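Local coordinates for Tol-Pal system protein TolB (Acinetobacter baumannii, PDB 7MX5) that probably acts in the periplasm as part of the Tol-Pal system, supporting outer membrane invagination during cell division and outer membrane integrity, at residues 307-310 / 315-318; 327-332 / 349-354. All blocks are in the same frame, centred on the assembly; numbering follows the deposited sequence.

Contact 1 (307-310 / 315-318); sequences GTLS and KIAL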
ATOM      1  N   GLY A 307      -4.226   0.122 -14.116  1.00 35.32           N
ATOM      2  CA  GLY A 307      -3.208   1.065 -13.704  1.00 35.78           C
ATOM      3  C   GLY A 307      -3.619   1.867 -12.483  1.00 31.48           C
ATOM      4  O   GLY A 307      -4.792   2.170 -12.267  1.00 32.05           O
ATOM      5  N   THR A 308      -2.622   2.211 -11.670  1.00 32.47           N
ATOM      6  CA  THR A 308      -2.819   3.074 -10.517  1.00 35.41           C
ATOM      7  C   THR A 308      -1.672   4.073 -10.453  1.00 35.70           C
ATOM      8  O   THR A 308      -0.569   3.807 -10.935  1.00 33.40           O
ATOM      9  CB  THR A 308      -2.910   2.274  -9.207  1.00 34.84           C
ATOM     10  OG1 THR A 308      -3.120   3.170  -8.109  1.00 40.59           O
ATOM     11  CG2 THR A 308      -1.639   1.476  -8.973  1.00 28.12           C
ATOM     12  N   LEU A 309      -1.946   5.229  -9.858  1.00 36.26           N
ATOM     13  CA  LEU A 309      -1.015   6.348  -9.855  1.00 35.98           C
ATOM     14  C   LEU A 309      -0.237   6.404  -8.547  1.00 37.48           C
ATOM     15  O   LEU A 309      -0.787   6.153  -7.471  1.00 39.06           O
ATOM     16  CB  LEU A 309      -1.754   7.673 -10.063  1.00 37.18           C
ATOM     17  CG  LEU A 309      -2.292   7.987 -11.460  1.00 36.94           C
ATOM     18  CD1 LEU A 309      -1.324   7.522 -12.536  1.00 28.75           C
ATOM     19  CD2 LEU A 309      -3.666   7.369 -11.659  1.00 42.36           C
ATOM     20  N   SER A 310       1.045   6.740  -8.650  1.00 37.57           N
ATOM     21  CA  SER A 310       1.829   7.046  -7.464  1.00 37.20           C
ATOM     22  C   SER A 310       1.419   8.405  -6.908  1.00 36.61           C
ATOM     23  O   SER A 310       0.935   9.276  -7.635  1.00 34.95           O
ATOM     24  CB  SER A 310       3.324   7.033  -7.789  1.00 41.73           C
ATOM     25  OG  SER A 310       3.666   8.088  -8.671  1.00 40.58           O
ATOM     26  N   LYS A 315       4.593   7.943 -11.656  1.00 42.16           N
ATOM     27  CA  LYS A 315       4.705   6.510 -11.879  1.00 28.35           C
ATOM     28  C   LYS A 315       3.324   5.882 -12.005  1.00 40.06           C
ATOM     29  O   LYS A 315       2.334   6.402 -11.481  1.00 39.16           O
ATOM     30  CB  LYS A 315       5.479   5.818 -10.745  1.00 26.93           C
ATOM     31  CG  LYS A 315       6.819   6.458 -10.419  1.00 33.32           C
ATOM     32  CD  LYS A 315       7.926   5.889 -11.292  1.00 44.38           C
ATOM     33  CE  LYS A 315       9.295   6.362 -10.827  1.00 52.26           C
ATOM     34  NZ  LYS A 315      10.238   6.541 -11.966  1.00 36.84           N
ATOM     35  N   ILE A 316       3.273   4.749 -12.703  1.00 39.36           N
ATOM     36  CA  ILE A 316       2.051   3.977 -12.889  1.00 27.28           C
ATOM     37  C   ILE A 316       2.362   2.518 -12.591  1.00 33.35           C
ATOM     38  O   ILE A 316       3.236   1.924 -13.233  1.00 40.73           O
ATOM     39  CB  ILE A 316       1.485   4.116 -14.313  1.00 31.81           C
ATOM     40  CG1 ILE A 316       0.929   5.521 -14.545  1.00 40.81           C
ATOM     41  CG2 ILE A 316       0.406   3.069 -14.560  1.00 31.28           C
ATOM     42  CD1 ILE A 316       0.457   5.758 -15.966  1.00 34.97           C
ATOM     43  N   ALA A 317       1.654   1.943 -11.623  1.00 28.77           N
ATOM     44  CA  ALA A 317       1.686   0.508 -11.381  1.00 34.13           C
ATOM     45  C   ALA A 317       0.515  -0.129 -12.114  1.00 30.86           C
ATOM     46  O   ALA A 317      -0.631   0.301 -11.953  1.00 36.89           O
ATOM     47  CB  ALA A 317       1.619   0.192  -9.885  1.00 26.52           C
ATOM     48  N   LEU A 318       0.803  -1.147 -12.921  1.00 27.55           N
ATOM     49  CA  LEU A 318      -0.207  -1.714 -13.801  1.00 39.27           C
ATOM     50  C   LEU A 318       0.018  -3.212 -13.944  1.00 31.36           C
ATOM     51  O   LEU A 318       0.999  -3.770 -13.447  1.00 26.49           O
ATOM     52  CB  LEU A 318      -0.184  -1.042 -15.178  1.00 33.36           C
ATOM     53  CG  LEU A 318       1.073  -1.277 -16.023  1.00 36.09           C
ATOM     54  CD1 LEU A 318       0.721  -1.342 -17.498  1.00 37.34           C
ATOM     55  CD2 LEU A 318       2.115  -0.196 -15.771  1.00 24.03           C
TER

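Contact 2 (327-332 / 349-354); sequences YKVAIQ and ESPSFS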
ATOM      1  N   TYR A 327       0.668 -12.572 -16.855  1.00 57.30           N
ATOM      2  CA  TYR A 327       0.525 -11.259 -16.245  1.00 47.31           C
ATOM      3  C   TYR A 327       1.774 -10.877 -15.462  1.00 45.08           C
ATOM      4  O   TYR A 327       2.376 -11.706 -14.774  1.00 45.66           O
ATOM      5  CB  TYR A 327      -0.694 -11.235 -15.322  1.00 50.14           C
ATOM      6  CG  TYR A 327      -2.006 -11.499 -16.024  1.00 41.10           C
ATOM      7  CD1 TYR A 327      -2.458 -10.660 -17.033  1.00 42.25           C
ATOM      8  CD2 TYR A 327      -2.790 -12.592 -15.682  1.00 57.66           C
ATOM      9  CE1 TYR A 327      -3.655 -10.900 -17.680  1.00 43.18           C
ATOM     10  CE2 TYR A 327      -3.991 -12.840 -16.323  1.00 50.58           C
ATOM     11  CZ  TYR A 327      -4.417 -11.991 -17.321  1.00 46.56           C
ATOM     12  OH  TYR A 327      -5.610 -12.234 -17.962  1.00 48.24           O
ATOM     13  N   LYS A 328       2.162  -9.609 -15.574  1.00 43.01           N
ATOM     14  CA  LYS A 328       3.285  -9.057 -14.833  1.00 39.75           C
ATOM     15  C   LYS A 328       2.863  -7.753 -14.175  1.00 39.33           C
ATOM     16  O   LYS A 328       2.083  -6.985 -14.745  1.00 39.87           O
ATOM     17  CB  LYS A 328       4.499  -8.798 -15.739  1.00 42.55           C
ATOM     18  CG  LYS A 328       4.698  -9.813 -16.850  1.00 54.27           C
ATOM     19  CD  LYS A 328       5.594 -10.953 -16.400  1.00 55.84           C
ATOM     20  CE  LYS A 328       5.478 -12.146 -17.335  1.00 59.02           C
ATOM     21  NZ  LYS A 328       6.788 -12.822 -17.533  1.00 54.93           N
ATOM     22  N   VAL A 329       3.373  -7.514 -12.972  1.00 36.06           N
ATOM     23  CA  VAL A 329       3.273  -6.198 -12.352  1.00 31.73           C
ATOM     24  C   VAL A 329       4.377  -5.330 -12.939  1.00 31.81           C
ATOM     25  O   VAL A 329       5.557  -5.688 -12.878  1.00 34.46           O
ATOM     26  CB  VAL A 329       3.387  -6.289 -10.825  1.00 36.65           C
ATOM     27  CG1 VAL A 329       3.364  -4.898 -10.207  1.00 38.45           C
ATOM     28  CG2 VAL A 329       2.266  -7.146 -10.260  1.00 41.00           C
ATOM     29  N   ALA A 330       3.998  -4.201 -13.530  1.00 35.85           N
ATOM     30  CA  ALA A 330       4.947  -3.338 -14.216  1.00 36.26           C
ATOM     31  C   ALA A 330       4.816  -1.908 -13.714  1.00 45.40           C
ATOM     32  O   ALA A 330       3.775  -1.498 -13.194  1.00 39.42           O
ATOM     33  CB  ALA A 330       4.750  -3.378 -15.737  1.00 34.09           C
ATOM     34  N   ILE A 331       5.899  -1.152 -13.880  1.00 37.76           N
ATOM     35  CA  ILE A 331       5.964   0.253 -13.495  1.00 41.08           C
ATOM     36  C   ILE A 331       6.374   1.051 -14.724  1.00 41.89           C
ATOM     37  O   ILE A 331       7.439   0.806 -15.301  1.00 48.10           O
ATOM     38  CB  ILE A 331       6.953   0.488 -12.343  1.00 42.27           C
ATOM     39  CG1 ILE A 331       6.611  -0.400 -11.145  1.00 34.18           C
ATOM     40  CG2 ILE A 331       6.958   1.956 -11.938  1.00 34.05           C
ATOM     41  CD1 ILE A 331       5.231  -0.161 -10.582  1.00 39.06           C
ATOM     42  N   GLN A 332       5.533   2.001 -15.123  1.00 37.25           N
ATOM     43  CA  GLN A 332       5.835   2.900 -16.228  1.00 38.10           C
ATOM     44  C   GLN A 332       6.046   4.309 -15.696  1.00 39.91           C
ATOM     45  O   GLN A 332       5.226   4.814 -14.921  1.00 35.88           O
ATOM     46  CB  GLN A 332       4.719   2.900 -17.276  1.00 33.02           C
ATOM     47  CG  GLN A 332       5.045   3.747 -18.500  1.00 33.45           C
ATOM     48  CD  GLN A 332       3.903   3.822 -19.493  1.00 44.63           C
ATOM     49  OE1 GLN A 332       3.663   2.882 -20.252  1.00 51.87           O
ATOM     50  NE2 GLN A 332       3.200   4.948 -19.503  1.00 51.25           N
ATOM     51  N   GLU A 349      -5.312  -8.024 -11.568  1.00 34.66           N
ATOM     52  CA  GLU A 349      -5.880  -7.217 -10.499  1.00 37.50           C
ATOM     53  C   GLU A 349      -4.997  -6.000 -10.261  1.00 39.64           C
ATOM     54  O   GLU A 349      -3.781  -6.048 -10.456  1.00 36.62           O
ATOM     55  CB  GLU A 349      -6.026  -8.041  -9.212  1.00 36.53           C
ATOM     56  CG  GLU A 349      -6.880  -7.406  -8.132  1.00 33.18           C
ATOM     57  CD  GLU A 349      -7.566  -8.444  -7.264  1.00 39.39           C
ATOM     58  OE1 GLU A 349      -8.540  -9.067  -7.736  1.00 33.98           O
ATOM     59  OE2 GLU A 349      -7.123  -8.648  -6.115  1.00 41.84           O
ATOM     60  N   SER A 350      -5.623  -4.913  -9.827  1.00 40.25           N
ATOM     61  CA  SER A 350      -4.917  -3.644  -9.699  1.00 37.79           C
ATOM     62  C   SER A 350      -3.889  -3.702  -8.574  1.00 39.30           C
ATOM     63  O   SER A 350      -4.198  -4.196  -7.482  1.00 34.02           O
ATOM     64  CB  SER A 350      -5.910  -2.514  -9.438  1.00 33.87           C
ATOM     65  OG  SER A 350      -5.425  -1.282  -9.941  1.00 44.09           O
ATOM     66  N   PRO A 351      -2.673  -3.221  -8.794  1.00 34.58           N
ATOM     67  CA  PRO A 351      -1.723  -3.034  -7.695  1.00 33.33           C
ATOM     68  C   PRO A 351      -2.037  -1.735  -6.960  1.00 35.70           C
ATOM     69  O   PRO A 351      -2.988  -1.024  -7.281  1.00 34.63           O
ATOM     70  CB  PRO A 351      -0.360  -2.974  -8.398  1.00 38.27           C
ATOM     71  CG  PRO A 351      -0.641  -3.028  -9.888  1.00 28.13           C
ATOM     72  CD  PRO A 351      -2.106  -2.822 -10.090  1.00 37.13           C
ATOM     73  N   SER A 352      -1.215  -1.427  -5.959  1.00 34.80           N
ATOM     74  CA  SER A 352      -1.421  -0.225  -5.162  1.00 29.78           C
ATOM     75  C   SER A 352      -0.079   0.308  -4.691  1.00 33.58           C
ATOM     76  O   SER A 352       0.705  -0.426  -4.081  1.00 32.67           O
ATOM     77  CB  SER A 352      -2.336  -0.507  -3.964  1.00 37.17           C
ATOM     78  OG  SER A 352      -2.942   0.684  -3.494  1.00 35.69           O
ATOM     79  N   PHE A 353       0.175   1.582  -4.972  1.00 26.81           N
ATOM     80  CA  PHE A 353       1.416   2.229  -4.576  1.00 28.02           C
ATOM     81  C   PHE A 353       1.400   2.577  -3.092  1.00 30.42           C
ATOM     82  O   PHE A 353       0.362   2.926  -2.523  1.00 32.64           O
ATOM     83  CB  PHE A 353       1.638   3.503  -5.391  1.00 28.86           C
ATOM     84  CG  PHE A 353       2.535   3.320  -6.581  1.00 36.16           C
ATOM     85  CD1 PHE A 353       3.862   2.956  -6.418  1.00 39.58           C
ATOM     86  CD2 PHE A 353       2.055   3.529  -7.863  1.00 28.33           C
ATOM     87  CE1 PHE A 353       4.691   2.795  -7.514  1.00 47.31           C
ATOM     88  CE2 PHE A 353       2.878   3.371  -8.962  1.00 38.83           C
ATOM     89  CZ  PHE A 353       4.198   3.003  -8.788  1.00 35.01           C
ATOM     90  N   SER A 354       2.569   2.481  -2.469  1.00 27.98           N
ATOM     91  CA  SER A 354       2.719   3.000  -1.122  1.00 36.59           C
ATOM     92  C   SER A 354       2.839   4.523  -1.168  1.00 27.97           C
ATOM     93  O   SER A 354       3.247   5.085  -2.188  1.00 35.31           O
ATOM     94  CB  SER A 354       3.948   2.397  -0.448  1.00 33.40           C
ATOM     95  OG  SER A 354       5.143   2.844  -1.065  1.00 32.46           O
TER

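Contact 1 (307-310 / 315-318)
Ser310 OG draws several groups to itself where strand 304-309 gives way to the turn. Across the contact it accepts the backbone N-H of Lys315, with OG 3.1 Å from Lys315 N and a bent angle of 137° at the hydrogen. Within the turn it also bonds to Asp312 OD1 and to the amide of Gly313. A chi1 of 66° sets the hydroxyl between its own backbone N and carbonyl carbon, swung toward the turn amides. The Ser310 amide answers with a nearly straight bond to the carbonyl of Lys315 (N to O 3.1 Å), although the donor stands well above the carbonyl plane.

Further along, Thr308 and Ala317 form an antiparallel hydrogen-bonded pair, Thr308 N to Ala317 O at 2.8 Å and Ala317 N to Thr308 O at 3.0 Å. On their face of the sheet the methyl CG2 of Thr308 rests on the CB of Ala317 (3.6 Å). The other face carries the non-hydrogen-bonded pair Leu309 and Ile316, whose side chains run alongside each other, with Leu309 CD1 3.6 Å from Ile316 CG1. The amine of Lys315 forms a salt bridge with Asp333. Together these bonds build an antiparallel beta hairpin with a four-residue connection between Ser310 and Lys315, the pairing of the first two strands in a four-stranded blade of the TolB beta-propeller.

Contact 2 (327-332 / 349-354)
Two neighbouring blades of the beta-propeller meet here, the third strand of one (328-333) facing the short strand 352-353 that begins the next. No hydrogen bond joins 327-332 to 349-354; the contact is wholly apolar and carried by two side-chain pairs. In the closer one, the terminal methyl CD1 of Ile331 lies 3.8 Å from CZ, the far corner of the Phe353 ring, and approaches the ring obliquely. The two side chains reach for each other from opposite directions. In Ile331, CG1 stands anti to the carbonyl carbon (chi1 -55°) and a second turn at chi2 (-60°) brings CD1 round to the phenyl ring.

The second pair is looser: Val329 CG1 and the ring atom CG of Pro351 are 4.4 Å apart. Val329 and Ile331, two residues apart on strand 328-333, lie on one side of its backbone through the alternation of a beta strand; Pro351, just before the short strand, and Phe353 on it meet them. The backbones stay well separated, with the CA atoms of Val329 and Pro351 7.5 Å apart, as befits the face-to-face packing of propeller blades through their side chains. All four residues are buried. Ala317, from the strand next to 328-333, touches both Ile331 and Phe353 and widens the apolar patch, while Val360 adds to it beside Pro351. On the strand 352-353 itself, Ser352 OG bonds to the backbone N of Trp397, which places this strand beside strand 391-397.

Following the chain from its N terminus, past the N-terminal domain and the earlier blades, strand 304-309 is reached, and contact 1 closes the short turn that returns it as strand 315-320. The next strand, 328-333, adds to the same sheet, with probable backbone bonds from Ile316 N to Gln332 O and from Leu318 N to Ala330 O. After strand 339-344 completes the blade, the chain passes to 349-354, where contact 2 closes a larger loop, spanning sixteen residues, against that blade. The two contacts follow in series and neither encloses the other. Their centres lie about 6 Å apart, and Pro351 and Phe353 pack on residues of both, so the hairpin and the blade interface share one core.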